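Local coordinates for protein type C neurotoxin (Clostridium botulinum, PDB 3PME) that probably binds gangliosides and other membrane components at the nerve terminal, as the receptor binding domain of a botulinum neurotoxin of C/D mosaic serotype, at residues A[142-156]-A[204-217]. Sequence-based numbering, arbitrary orientation.
Sequences FVTITNNIMGYMKLY and ELSNEDINIVYEGQ. With SO4 (sulfate ion), chain B.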
ATOM      1  N   PHE A 142      -0.150  -3.090   7.714  1.00 17.90           N
ATOM      2  CA  PHE A 142      -1.054  -3.258   8.855  1.00 15.32           C
ATOM      3  C   PHE A 142      -0.298  -3.828  10.058  1.00 17.28           C
ATOM      4  O   PHE A 142       0.339  -4.889   9.978  1.00 18.91           O
ATOM      5  CB  PHE A 142      -2.213  -4.172   8.459  1.00 17.65           C
ATOM      6  CG  PHE A 142      -3.204  -4.414   9.565  1.00 18.89           C
ATOM      7  CD1 PHE A 142      -3.846  -3.349  10.183  1.00 18.16           C
ATOM      8  CD2 PHE A 142      -3.502  -5.710   9.968  1.00 18.69           C
ATOM      9  CE1 PHE A 142      -4.770  -3.569  11.204  1.00 20.63           C
ATOM     10  CE2 PHE A 142      -4.424  -5.939  10.977  1.00 19.07           C
ATOM     11  CZ  PHE A 142      -5.059  -4.868  11.595  1.00 17.93           C
ATOM     12  N   VAL A 143      -0.373  -3.106  11.166  1.00 15.74           N
ATOM     13  CA  VAL A 143       0.312  -3.506  12.394  1.00 15.47           C
ATOM     14  C   VAL A 143      -0.707  -3.966  13.420  1.00 17.90           C
ATOM     15  O   VAL A 143      -1.787  -3.373  13.558  1.00 18.30           O
ATOM     16  CB  VAL A 143       1.122  -2.330  12.986  1.00 16.63           C
ATOM     17  CG1 VAL A 143       1.756  -2.709  14.339  1.00 19.06           C
ATOM     18  CG2 VAL A 143       2.187  -1.863  11.991  1.00 18.60           C
ATOM     19  N   THR A 144      -0.373  -5.027  14.145  1.00 17.04           N
ATOM     20  CA  THR A 144      -1.195  -5.417  15.284  1.00 16.98           C
ATOM     21  C   THR A 144      -0.276  -5.890  16.385  1.00 16.82           C
ATOM     22  O   THR A 144       0.584  -6.754  16.166  1.00 18.87           O
ATOM     23  CB  THR A 144      -2.189  -6.540  14.966  1.00 18.25           C
ATOM     24  OG1 THR A 144      -2.864  -6.262  13.735  1.00 19.45           O
ATOM     25  CG2 THR A 144      -3.217  -6.645  16.094  1.00 18.83           C
ATOM     26  N   ILE A 145      -0.450  -5.296  17.555  1.00 17.67           N
ATOM     27  CA  ILE A 145       0.293  -5.703  18.742  1.00 17.02           C
ATOM     28  C   ILE A 145      -0.691  -6.332  19.715  1.00 19.50           C
ATOM     29  O   ILE A 145      -1.695  -5.706  20.046  1.00 22.03           O
ATOM     30  CB  ILE A 145       0.920  -4.499  19.464  1.00 20.77           C
ATOM     31  CG1 ILE A 145       1.703  -3.602  18.502  1.00 27.11           C
ATOM     32  CG2 ILE A 145       1.810  -4.980  20.623  1.00 22.38           C
ATOM     33  CD1 ILE A 145       2.868  -4.265  17.917  1.00 27.46           C
ATOM     34  N   THR A 146      -0.419  -7.558  20.169  1.00 19.45           N
ATOM     35  CA  THR A 146      -1.213  -8.118  21.272  1.00 19.65           C
ATOM     36  C   THR A 146      -0.345  -8.158  22.529  1.00 20.36           C
ATOM     37  O   THR A 146       0.873  -8.364  22.456  1.00 20.75           O
ATOM     38  CB  THR A 146      -1.805  -9.519  20.959  1.00 20.32           C
ATOM     39  OG1 THR A 146      -0.748 -10.483  20.822  1.00 23.25           O
ATOM     40  CG2 THR A 146      -2.638  -9.494  19.673  1.00 24.33           C
ATOM     41  N   ASN A 147      -0.980  -7.927  23.673  1.00 20.95           N
ATOM     42  CA  ASN A 147      -0.268  -7.896  24.948  1.00 20.90           C
ATOM     43  C   ASN A 147      -0.999  -8.754  25.950  1.00 22.98           C
ATOM     44  O   ASN A 147      -2.201  -8.633  26.109  1.00 22.05           O
ATOM     45  CB  ASN A 147      -0.207  -6.468  25.496  1.00 24.55           C
ATOM     46  CG  ASN A 147       0.466  -5.496  24.545  1.00 25.64           C
ATOM     47  OD1 ASN A 147       1.691  -5.441  24.457  1.00 27.15           O
ATOM     48  ND2 ASN A 147      -0.336  -4.709  23.841  1.00 26.83           N
ATOM     49  N   ASN A 148      -0.270  -9.629  26.628  1.00 23.91           N
ATOM     50  CA  ASN A 148      -0.863 -10.364  27.731  1.00 24.37           C
ATOM     51  C   ASN A 148       0.110 -10.431  28.897  1.00 23.43           C
ATOM     52  O   ASN A 148       1.212 -10.971  28.783  1.00 25.72           O
ATOM     53  CB  ASN A 148      -1.316 -11.763  27.301  1.00 25.90           C
ATOM     54  CG  ASN A 148      -2.313 -12.367  28.267  1.00 29.79           C
ATOM     55  OD1 ASN A 148      -2.097 -12.367  29.480  1.00 27.99           O
ATOM     56  ND2 ASN A 148      -3.418 -12.877  27.738  1.00 29.30           N
ATOM     57  N   ILE A 149      -0.310  -9.848  30.005  1.00 27.56           N
ATOM     58  CA  ILE A 149       0.533  -9.752  31.189  1.00 29.17           C
ATOM     59  C   ILE A 149       0.917 -11.132  31.718  1.00 32.13           C
ATOM     60  O   ILE A 149       1.866 -11.266  32.492  1.00 31.60           O
ATOM     61  CB  ILE A 149      -0.162  -8.916  32.281  1.00 32.09           C
ATOM     62  CG1 ILE A 149       0.867  -8.371  33.268  1.00 38.44           C
ATOM     63  CG2 ILE A 149      -1.255  -9.718  32.959  1.00 30.48           C
ATOM     64  CD1 ILE A 149       1.941  -7.540  32.596  1.00 41.87           C
ATOM     65  N   MET A 150       0.201 -12.159  31.271  1.00 28.11           N
ATOM     66  CA  MET A 150       0.495 -13.529  31.678  1.00 30.23           C
ATOM     67  C   MET A 150       1.600 -14.156  30.846  1.00 32.66           C
ATOM     68  O   MET A 150       2.037 -15.272  31.125  1.00 30.67           O
ATOM     69  CB  MET A 150      -0.761 -14.400  31.606  1.00 32.97           C
ATOM     70  CG  MET A 150      -1.736 -14.158  32.749  1.00 39.82           C
ATOM     71  SD  MET A 150      -3.266 -15.088  32.553  1.00 54.57           S
ATOM     72  CE  MET A 150      -3.947 -14.311  31.087  1.00 45.85           C
ATOM     73  N   GLY A 151       2.063 -13.450  29.820  1.00 26.76           N
ATOM     74  CA  GLY A 151       3.104 -14.020  28.993  1.00 28.11           C
ATOM     75  C   GLY A 151       3.838 -13.044  28.106  1.00 23.94           C
ATOM     76  O   GLY A 151       4.927 -12.573  28.452  1.00 22.01           O
ATOM     77  N   TYR A 152       3.239 -12.747  26.954  1.00 24.85           N
ATOM     78  CA  TYR A 152       3.970 -12.126  25.854  1.00 24.07           C
ATOM     79  C   TYR A 152       3.262 -10.958  25.210  1.00 21.42           C
ATOM     80  O   TYR A 152       2.035 -10.832  25.241  1.00 22.12           O
ATOM     81  CB  TYR A 152       4.273 -13.172  24.772  1.00 23.92           C
ATOM     82  CG  TYR A 152       4.914 -14.366  25.390  1.00 21.40           C
ATOM     83  CD1 TYR A 152       4.138 -15.336  25.982  1.00 28.88           C
ATOM     84  CD2 TYR A 152       6.290 -14.480  25.463  1.00 23.45           C
ATOM     85  CE1 TYR A 152       4.711 -16.398  26.605  1.00 22.76           C
ATOM     86  CE2 TYR A 152       6.875 -15.560  26.091  1.00 24.68           C
ATOM     87  CZ  TYR A 152       6.064 -16.511  26.654  1.00 26.92           C
ATOM     88  OH  TYR A 152       6.585 -17.607  27.299  1.00 28.14           O
ATOM     89  N   MET A 153       4.063 -10.095  24.611  1.00 21.06           N
ATOM     90  CA  MET A 153       3.512  -9.194  23.614  1.00 18.98           C
ATOM     91  C   MET A 153       3.994  -9.680  22.254  1.00 20.90           C
ATOM     92  O   MET A 153       5.098 -10.203  22.121  1.00 21.55           O
ATOM     93  CB  MET A 153       3.893  -7.754  23.903  1.00 21.35           C
ATOM     94  CG  MET A 153       5.360  -7.489  23.992  1.00 21.61           C
ATOM     95  SD  MET A 153       5.592  -5.764  24.439  1.00 29.78           S
ATOM     96  CE  MET A 153       7.371  -5.671  24.335  1.00 26.01           C
ATOM     97  N   LYS A 154       3.141  -9.540  21.247  1.00 19.12           N
ATOM     98  CA  LYS A 154       3.403 -10.123  19.949  1.00 17.47           C
ATOM     99  C   LYS A 154       3.119  -9.092  18.875  1.00 16.68           C
ATOM    100  O   LYS A 154       2.173  -8.321  18.991  1.00 19.64           O
ATOM    101  CB  LYS A 154       2.525 -11.349  19.727  1.00 19.80           C
ATOM    102  CG  LYS A 154       2.937 -12.546  20.605  1.00 22.23           C
ATOM    103  CD  LYS A 154       1.783 -13.539  20.821  1.00 24.43           C
ATOM    104  CE  LYS A 154       1.527 -14.428  19.613  1.00 24.49           C
ATOM    105  NZ  LYS A 154       0.328 -15.308  19.826  1.00 28.83           N
ATOM    106  N   LEU A 155       3.960  -9.101  17.851  1.00 16.89           N
ATOM    107  CA  LEU A 155       3.848  -8.161  16.744  1.00 17.47           C
ATOM    108  C   LEU A 155       3.450  -8.879  15.468  1.00 17.79           C
ATOM    109  O   LEU A 155       4.143  -9.802  15.015  1.00 18.52           O
ATOM    110  CB  LEU A 155       5.189  -7.463  16.536  1.00 18.30           C
ATOM    111  CG  LEU A 155       5.256  -6.545  15.317  1.00 19.51           C
ATOM    112  CD1 LEU A 155       4.173  -5.494  15.403  1.00 23.41           C
ATOM    113  CD2 LEU A 155       6.623  -5.901  15.278  1.00 23.12           C
ATOM    114  N   TYR A 156       2.331  -8.439  14.890  1.00 17.36           N
ATOM    115  CA  TYR A 156       1.814  -8.974  13.633  1.00 16.54           C
ATOM    116  C   TYR A 156       1.952  -7.908  12.562  1.00 18.12           C
ATOM    117  O   TYR A 156       1.693  -6.740  12.824  1.00 18.01           O
ATOM    118  CB  TYR A 156       0.331  -9.322  13.752  1.00 18.50           C
ATOM    119  CG  TYR A 156       0.057 -10.500  14.656  1.00 18.49           C
ATOM    120  CD1 TYR A 156       0.119 -10.360  16.036  1.00 19.58           C
ATOM    121  CD2 TYR A 156      -0.261 -11.743  14.133  1.00 18.64           C
ATOM    122  CE1 TYR A 156      -0.130 -11.436  16.874  1.00 21.80           C
ATOM    123  CE2 TYR A 156      -0.499 -12.842  14.977  1.00 19.51           C
ATOM    124  CZ  TYR A 156      -0.438 -12.663  16.345  1.00 22.06           C
ATOM    125  OH  TYR A 156      -0.666 -13.730  17.201  1.00 23.29           O
ATOM    126  N   GLU A 204      -6.922  -9.824  23.838  1.00 26.29           N
ATOM    127  CA  GLU A 204      -5.904 -10.303  22.926  1.00 26.26           C
ATOM    128  C   GLU A 204      -6.611 -10.951  21.740  1.00 26.40           C
ATOM    129  O   GLU A 204      -7.255 -11.990  21.883  1.00 26.22           O
ATOM    130  CB  GLU A 204      -5.013 -11.320  23.652  1.00 28.21           C
ATOM    131  CG  GLU A 204      -3.993 -12.006  22.779  1.00 29.43           C
ATOM    132  CD  GLU A 204      -3.219 -13.075  23.527  1.00 30.76           C
ATOM    133  OE1 GLU A 204      -3.353 -13.146  24.769  1.00 30.16           O
ATOM    134  OE2 GLU A 204      -2.490 -13.846  22.867  1.00 31.60           O
ATOM    135  N   LEU A 205      -6.527 -10.324  20.566  1.00 24.79           N
ATOM    136  CA  LEU A 205      -7.241 -10.837  19.405  1.00 23.85           C
ATOM    137  C   LEU A 205      -6.584 -12.112  18.900  1.00 22.06           C
ATOM    138  O   LEU A 205      -5.357 -12.199  18.852  1.00 24.79           O
ATOM    139  CB  LEU A 205      -7.260  -9.804  18.277  1.00 24.90           C
ATOM    140  CG  LEU A 205      -8.048  -8.514  18.499  1.00 24.79           C
ATOM    141  CD1 LEU A 205      -7.997  -7.654  17.238  1.00 27.25           C
ATOM    142  CD2 LEU A 205      -9.483  -8.819  18.881  1.00 28.45           C
ATOM    143  N   SER A 206      -7.398 -13.093  18.526  1.00 25.60           N
ATOM    144  CA  SER A 206      -6.886 -14.326  17.932  1.00 25.38           C
ATOM    145  C   SER A 206      -6.271 -14.033  16.568  1.00 23.55           C
ATOM    146  O   SER A 206      -6.542 -12.999  15.971  1.00 25.90           O
ATOM    147  CB  SER A 206      -8.011 -15.343  17.763  1.00 25.93           C
ATOM    148  OG  SER A 206      -8.938 -14.904  16.789  1.00 26.49           O
ATOM    149  N   ASN A 207      -5.447 -14.945  16.070  1.00 25.59           N
ATOM    150  CA  ASN A 207      -4.930 -14.808  14.718  1.00 26.15           C
ATOM    151  C   ASN A 207      -6.056 -14.648  13.709  1.00 26.81           C
ATOM    152  O   ASN A 207      -5.964 -13.838  12.782  1.00 24.72           O
ATOM    153  CB  ASN A 207      -4.057 -15.999  14.358  1.00 26.44           C
ATOM    154  CG  ASN A 207      -2.767 -16.008  15.139  1.00 30.89           C
ATOM    155  OD1 ASN A 207      -2.539 -15.133  15.974  1.00 32.85           O
ATOM    156  ND2 ASN A 207      -1.907 -16.983  14.866  1.00 31.49           N
ATOM    157  N   GLU A 208      -7.129 -15.411  13.893  1.00 25.32           N
ATOM    158  CA  GLU A 208      -8.274 -15.329  12.995  1.00 26.72           C
ATOM    159  C   GLU A 208      -8.899 -13.933  13.020  1.00 27.25           C
ATOM    160  O   GLU A 208      -9.228 -13.363  11.975  1.00 28.24           O
ATOM    161  CB  GLU A 208      -9.315 -16.394  13.361  1.00 31.24           C
ATOM    162  CG  GLU A 208     -10.540 -16.397  12.459  1.00 37.05           C
ATOM    163  CD  GLU A 208     -11.420 -17.616  12.676  1.00 44.47           C
ATOM    164  OE1 GLU A 208     -11.051 -18.486  13.500  1.00 48.98           O
ATOM    165  OE2 GLU A 208     -12.478 -17.705  12.021  1.00 47.95           O
ATOM    166  N   ASP A 209      -9.062 -13.381  14.216  1.00 25.38           N
ATOM    167  CA  ASP A 209      -9.672 -12.067  14.359  1.00 24.20           C
ATOM    168  C   ASP A 209      -8.775 -10.956  13.820  1.00 25.31           C
ATOM    169  O   ASP A 209      -9.255 -10.019  13.188  1.00 24.61           O
ATOM    170  CB  ASP A 209     -10.083 -11.807  15.805  1.00 29.84           C
ATOM    171  CG  ASP A 209     -11.359 -12.545  16.179  1.00 37.16           C
ATOM    172  OD1 ASP A 209     -12.029 -13.067  15.257  1.00 37.67           O
ATOM    173  OD2 ASP A 209     -11.694 -12.597  17.379  1.00 36.23           O
ATOM    174  N   ILE A 210      -7.472 -11.068  14.047  1.00 23.27           N
ATOM    175  CA  ILE A 210      -6.535 -10.102  13.473  1.00 22.56           C
ATOM    176  C   ILE A 210      -6.671 -10.063  11.957  1.00 24.91           C
ATOM    177  O   ILE A 210      -6.682  -8.992  11.347  1.00 24.36           O
ATOM    178  CB  ILE A 210      -5.099 -10.436  13.878  1.00 21.84           C
ATOM    179  CG1 ILE A 210      -4.922 -10.184  15.383  1.00 22.43           C
ATOM    180  CG2 ILE A 210      -4.099  -9.624  13.039  1.00 22.60           C
ATOM    181  CD1 ILE A 210      -3.595 -10.662  15.938  1.00 21.71           C
ATOM    182  N   ASN A 211      -6.801 -11.230  11.344  1.00 23.98           N
ATOM    183  CA  ASN A 211      -6.972 -11.283   9.894  1.00 22.49           C
ATOM    184  C   ASN A 211      -8.320 -10.771   9.392  1.00 27.40           C
ATOM    185  O   ASN A 211      -8.418 -10.250   8.281  1.00 25.79           O
ATOM    186  CB  ASN A 211      -6.639 -12.674   9.365  1.00 26.49           C
ATOM    187  CG  ASN A 211      -5.140 -12.896   9.267  1.00 27.62           C
ATOM    188  OD1 ASN A 211      -4.498 -13.364  10.219  1.00 29.95           O
ATOM    189  ND2 ASN A 211      -4.567 -12.526   8.129  1.00 27.83           N
ATOM    190  N   ILE A 212      -9.347 -10.896  10.216  1.00 27.26           N
ATOM    191  CA  ILE A 212     -10.635 -10.309   9.875  1.00 28.59           C
ATOM    192  C   ILE A 212     -10.536  -8.784   9.855  1.00 26.85           C
ATOM    193  O   ILE A 212     -11.035  -8.138   8.933  1.00 28.16           O
ATOM    194  CB  ILE A 212     -11.730 -10.782  10.841  1.00 30.20           C
ATOM    195  CG1 ILE A 212     -11.994 -12.271  10.611  1.00 32.17           C
ATOM    196  CG2 ILE A 212     -13.008  -9.991  10.632  1.00 31.62           C
ATOM    197  CD1 ILE A 212     -12.938 -12.884  11.620  1.00 33.12           C
ATOM    198  N   VAL A 213      -9.874  -8.213  10.857  1.00 28.41           N
ATOM    199  CA  VAL A 213      -9.639  -6.771  10.879  1.00 25.70           C
ATOM    200  C   VAL A 213      -8.822  -6.334   9.655  1.00 25.53           C
ATOM    201  O   VAL A 213      -9.197  -5.404   8.946  1.00 25.61           O
ATOM    202  CB  VAL A 213      -8.950  -6.317  12.183  1.00 25.63           C
ATOM    203  CG1 VAL A 213      -8.725  -4.797  12.179  1.00 23.38           C
ATOM    204  CG2 VAL A 213      -9.785  -6.713  13.398  1.00 26.44           C
ATOM    205  N   TYR A 214      -7.720  -7.025   9.401  1.00 23.01           N
ATOM    206  CA  TYR A 214      -6.870  -6.758   8.238  1.00 21.70           C
ATOM    207  C   TYR A 214      -7.650  -6.764   6.924  1.00 25.42           C
ATOM    208  O   TYR A 214      -7.589  -5.803   6.146  1.00 23.79           O
ATOM    209  CB  TYR A 214      -5.744  -7.793   8.194  1.00 22.80           C
ATOM    210  CG  TYR A 214      -4.810  -7.748   6.996  1.00 22.61           C
ATOM    211  CD1 TYR A 214      -4.130  -6.581   6.641  1.00 21.09           C
ATOM    212  CD2 TYR A 214      -4.559  -8.899   6.258  1.00 24.94           C
ATOM    213  CE1 TYR A 214      -3.241  -6.569   5.557  1.00 22.00           C
ATOM    214  CE2 TYR A 214      -3.692  -8.899   5.186  1.00 24.92           C
ATOM    215  CZ  TYR A 214      -3.035  -7.732   4.834  1.00 22.25           C
ATOM    216  OH  TYR A 214      -2.165  -7.754   3.770  1.00 27.16           O
ATOM    217  N   GLU A 215      -8.389  -7.836   6.663  1.00 26.49           N
ATOM    218  CA  GLU A 215      -9.080  -7.938   5.376  1.00 30.02           C
ATOM    219  C   GLU A 215     -10.223  -6.931   5.243  1.00 29.25           C
ATOM    220  O   GLU A 215     -10.517  -6.440   4.142  1.00 29.49           O
ATOM    221  CB  GLU A 215      -9.555  -9.366   5.123  1.00 34.38           C
ATOM    222  CG  GLU A 215      -8.407 -10.351   5.057  1.00 36.42           C
ATOM    223  CD  GLU A 215      -8.604 -11.419   4.005  1.00 47.60           C
ATOM    224  OE1 GLU A 215      -9.479 -11.244   3.130  1.00 53.63           O
ATOM    225  OE2 GLU A 215      -7.876 -12.431   4.048  1.00 52.13           O
ATOM    226  N   GLY A 216     -10.857  -6.610   6.362  1.00 25.28           N
ATOM    227  CA  GLY A 216     -11.898  -5.605   6.364  1.00 28.19           C
ATOM    228  C   GLY A 216     -11.316  -4.273   5.942  1.00 29.26           C
ATOM    229  O   GLY A 216     -11.859  -3.579   5.079  1.00 32.69           O
ATOM    230  N   GLN A 217     -10.170  -3.937   6.520  1.00 22.49           N
ATOM    231  CA  GLN A 217      -9.622  -2.595   6.390  1.00 22.42           C
ATOM    232  C   GLN A 217      -8.738  -2.395   5.162  1.00 19.89           C
ATOM    233  O   GLN A 217      -8.400  -1.260   4.824  1.00 24.27           O
ATOM    234  CB  GLN A 217      -8.865  -2.216   7.659  1.00 22.47           C
ATOM    235  CG  GLN A 217      -9.775  -2.090   8.884  1.00 21.51           C
ATOM    236  CD  GLN A 217      -9.001  -1.771  10.139  1.00 20.95           C
ATOM    237  OE1 GLN A 217      -7.773  -1.788  10.138  1.00 19.37           O
ATOM    238  NE2 GLN A 217      -9.714  -1.459  11.211  1.00 23.89           N
TER
HETATM  239  S   SO4 B   1      -3.885 -17.899  18.229  0.50 31.77           S
HETATM  240  O1  SO4 B   1      -3.091 -16.963  19.023  0.50 37.11           O
HETATM  241  O2  SO4 B   1      -4.553 -18.829  19.135  0.50 35.93           O
HETATM  242  O3  SO4 B   1      -4.885 -17.168  17.464  0.50 32.90           O
HETATM  243  O4  SO4 B   1      -3.005 -18.632  17.323  0.50 35.14           O
HETATM  244  O   HOH W   1      -1.673 -13.111  20.419  1.00 27.64           O
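Helix 207-217, running roughly antiparallel to strand 142-148, is a worked example of a short helix on the outer face of a lectin-like beta sandwich; its I210 rests on Y156 in the hairpin of strands 142-148 and 152-156. I210 CD1 sits squarely over the ring centre, 3.5 Å from the centroid and 6° off the normal, a CH-pi contact, while CG2 lies against T144 OG1. The Y156 ring beneath this methyl is held at its hydroxyl: Y156 OH donates to N207 OD1 over 2.6 Å, tilted 16° from the carbonyl plane. N207 also gives its backbone N to a sulfate, probably from the crystallisation liquor, at the start of the helix, which S206 N-caps. Further along, F142 lays one ring face beneath Y214 CA; the two rings are nearly parallel but slid apart, and V213 CG1 meets F142 CZ at 3.7 Å. W74 of the adjoining strand meets both rings, and its NE1 hydrogen-bonds to Q217 OE1. At the hairpin end, N148 ND2 donates to E204 OE1 (3.0 Å, 163°), and one water links E204 OE2, K154 NZ and T146 OG1. Apolar packing along the helix, with polar ties from N207 and the preceding loop, thus joins it to the jelly-roll sandwich of clostridial receptor binding domains.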